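PDB 6PTM: uncharacterized protein from Bacteroides ovatus CL02T12C04, which probably acts as an exo-carrageenase of glycoside hydrolase family 42, cleaving sugar units from the ends of carrageenan chains. Local coordinates for residues Leu290-Trp296 and Arg370-Phe375. Numbering follows the deposited sequence.
Sequences LCNEPHW and RVTEWF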
# COMPACT_ATOMS: atom_id res chain seq x y z
N LEU A 290 12.39 3.64 7.53
CA LEU A 290 13.34 3.01 8.47
C LEU A 290 13.92 1.72 7.88
O LEU A 290 15.01 1.36 8.33
CB LEU A 290 12.68 2.73 9.83
CG LEU A 290 12.16 3.95 10.57
CD1 LEU A 290 11.51 3.55 11.89
CD2 LEU A 290 13.26 4.98 10.80
N CYS A 291 13.26 1.08 6.91
CA CYS A 291 13.83 -0.09 6.21
C CYS A 291 13.00 -0.40 4.96
O CYS A 291 11.74 -0.35 5.03
CB CYS A 291 13.84 -1.32 7.12
SG CYS A 291 14.86 -2.68 6.49
N ASN A 292 13.70 -0.79 3.90
CA ASN A 292 13.20 -1.39 2.64
C ASN A 292 12.78 -2.86 2.86
O ASN A 292 13.68 -3.70 3.04
CB ASN A 292 14.33 -1.32 1.62
CG ASN A 292 13.91 -1.75 0.23
OD1 ASN A 292 13.58 -0.92 -0.64
ND2 ASN A 292 13.93 -3.04 0.04
N GLU A 293 11.50 -3.19 2.71
CA GLU A 293 10.95 -4.58 2.68
C GLU A 293 11.61 -5.42 3.76
O GLU A 293 12.23 -6.45 3.48
CB GLU A 293 11.14 -5.25 1.32
CG GLU A 293 10.36 -4.56 0.21
CD GLU A 293 10.16 -5.42 -1.04
OE1 GLU A 293 10.98 -6.35 -1.23
OE2 GLU A 293 9.21 -5.16 -1.78
N PRO A 294 11.57 -4.96 5.03
CA PRO A 294 12.09 -5.77 6.13
C PRO A 294 11.31 -7.08 6.31
O PRO A 294 10.08 -7.13 6.03
CB PRO A 294 11.89 -4.84 7.35
CG PRO A 294 10.66 -4.08 6.96
CD PRO A 294 10.93 -3.72 5.50
N HIS A 295 12.04 -8.12 6.72
CA HIS A 295 11.48 -9.42 7.16
C HIS A 295 12.62 -10.25 7.72
O HIS A 295 13.80 -10.08 7.26
CB HIS A 295 10.67 -10.12 6.05
CG HIS A 295 11.21 -10.00 4.66
ND1 HIS A 295 12.13 -10.87 4.15
CD2 HIS A 295 10.90 -9.16 3.63
CE1 HIS A 295 12.42 -10.55 2.90
NE2 HIS A 295 11.66 -9.51 2.54
N TRP A 296 12.27 -11.03 8.74
CA TRP A 296 13.16 -11.92 9.52
C TRP A 296 12.58 -13.33 9.50
O TRP A 296 12.33 -13.90 10.59
CB TRP A 296 13.33 -11.36 10.93
CG TRP A 296 14.20 -10.14 10.98
CD1 TRP A 296 15.53 -10.12 11.27
CD2 TRP A 296 13.84 -8.78 10.69
NE1 TRP A 296 16.01 -8.84 11.22
CE2 TRP A 296 14.99 -8.00 10.89
CE3 TRP A 296 12.64 -8.14 10.36
CZ2 TRP A 296 15.01 -6.62 10.72
CZ3 TRP A 296 12.65 -6.78 10.19
CH2 TRP A 296 13.81 -6.03 10.36
N ARG A 370 10.20 -8.33 18.80
CA ARG A 370 11.59 -7.79 18.81
C ARG A 370 11.79 -6.95 17.56
O ARG A 370 12.65 -6.05 17.56
CB ARG A 370 12.66 -8.88 18.89
CG ARG A 370 12.66 -9.85 17.72
CD ARG A 370 14.04 -10.05 17.18
NE ARG A 370 14.00 -10.96 16.04
CZ ARG A 370 15.08 -11.34 15.36
NH1 ARG A 370 14.93 -12.16 14.33
NH2 ARG A 370 16.29 -10.94 15.72
N VAL A 371 11.07 -7.26 16.48
CA VAL A 371 11.19 -6.44 15.26
C VAL A 371 10.51 -5.10 15.52
O VAL A 371 11.09 -4.07 15.18
CB VAL A 371 10.62 -7.17 14.02
CG1 VAL A 371 10.44 -6.21 12.86
CG2 VAL A 371 11.53 -8.34 13.65
N THR A 372 9.30 -5.11 16.10
CA THR A 372 8.62 -3.87 16.51
C THR A 372 9.57 -3.02 17.39
O THR A 372 9.70 -1.78 17.14
CB THR A 372 7.29 -4.20 17.21
OG1 THR A 372 6.42 -4.93 16.35
CG2 THR A 372 6.64 -2.95 17.74
N GLU A 373 10.20 -3.64 18.38
CA GLU A 373 11.13 -2.92 19.31
C GLU A 373 12.30 -2.30 18.51
O GLU A 373 12.70 -1.14 18.78
CB GLU A 373 11.59 -3.86 20.43
CG GLU A 373 12.47 -3.19 21.47
CD GLU A 373 13.92 -2.97 21.08
OE1 GLU A 373 14.50 -3.83 20.37
OE2 GLU A 373 14.48 -1.93 21.49
N TRP A 374 12.81 -3.02 17.52
CA TRP A 374 13.94 -2.54 16.69
C TRP A 374 13.53 -1.24 16.00
O TRP A 374 14.28 -0.26 16.03
CB TRP A 374 14.35 -3.65 15.73
CG TRP A 374 15.13 -3.19 14.54
CD1 TRP A 374 14.74 -3.18 13.23
CD2 TRP A 374 16.47 -2.68 14.56
NE1 TRP A 374 15.74 -2.72 12.43
CE2 TRP A 374 16.80 -2.37 13.22
CE3 TRP A 374 17.40 -2.46 15.57
CZ2 TRP A 374 18.06 -1.88 12.88
CZ3 TRP A 374 18.65 -1.98 15.23
CH2 TRP A 374 18.95 -1.68 13.90
N PHE A 375 12.35 -1.23 15.38
CA PHE A 375 11.85 -0.05 14.64
C PHE A 375 11.52 1.06 15.63
O PHE A 375 11.73 2.24 15.23
CB PHE A 375 10.69 -0.44 13.72
CG PHE A 375 11.17 -1.15 12.49
CD1 PHE A 375 12.04 -0.53 11.62
CD2 PHE A 375 10.80 -2.46 12.23
CE1 PHE A 375 12.49 -1.19 10.49
CE2 PHE A 375 11.26 -3.11 11.10
CZ PHE A 375 12.13 -2.49 10.26
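Leu290, near the end of strand 288-292, lies 7.0 Å from Phe375 of helix 358-385 (CA to CA), and where the chain turns back beyond the strand Trp296 comes to 8.2 Å from Val371, again between CA atoms. The Phe375 side chain packs against both strand and loop. Its CG stands anti to its own carbonyl carbon (chi1 -76°), which carries the ring off the helix into a surround of apolar groups. Leu290 CB packs on Phe375 CD1 at 3.8 Å; Cys291 CB meets the ring edge in plane, 3.6 Å from Phe375 CE1. Pro294, a rigid apolar ring suited to a buried turn, sets its CB 3.7 Å from Phe375 CZ. Trp296 approaches from the opposite direction, its CH2 3.9 Å from Phe375 CZ, while Trp374 CD1 lies over the centre of one Phe375 face. The indole of Trp296 also rests against Val371, whose two methyls lie over one indole face toward the CE3-CZ3 rim, CG1 coming to 3.5 Å from Trp296 CZ3; a branched residue suits so broad a surface. At the other end of the indole, Arg370 NH1 lies 3.7 Å from Trp296 CD1, the guanidinium inclined 62° to the ring and hydrogen-bonded to Asn367 and Asn259. The helix forms part of the beta-alpha-beta crossover to parallel strand 391-394, as in a TIM barrel, and Asn292-Glu293 matches the Asn-Glu pair of clan GH-A glycosidases. Dispersion and burial of apolar surface thus join strand end to helix, while the buried arginine's NH1 and NH2 are each held by an asparagine side-chain oxygen.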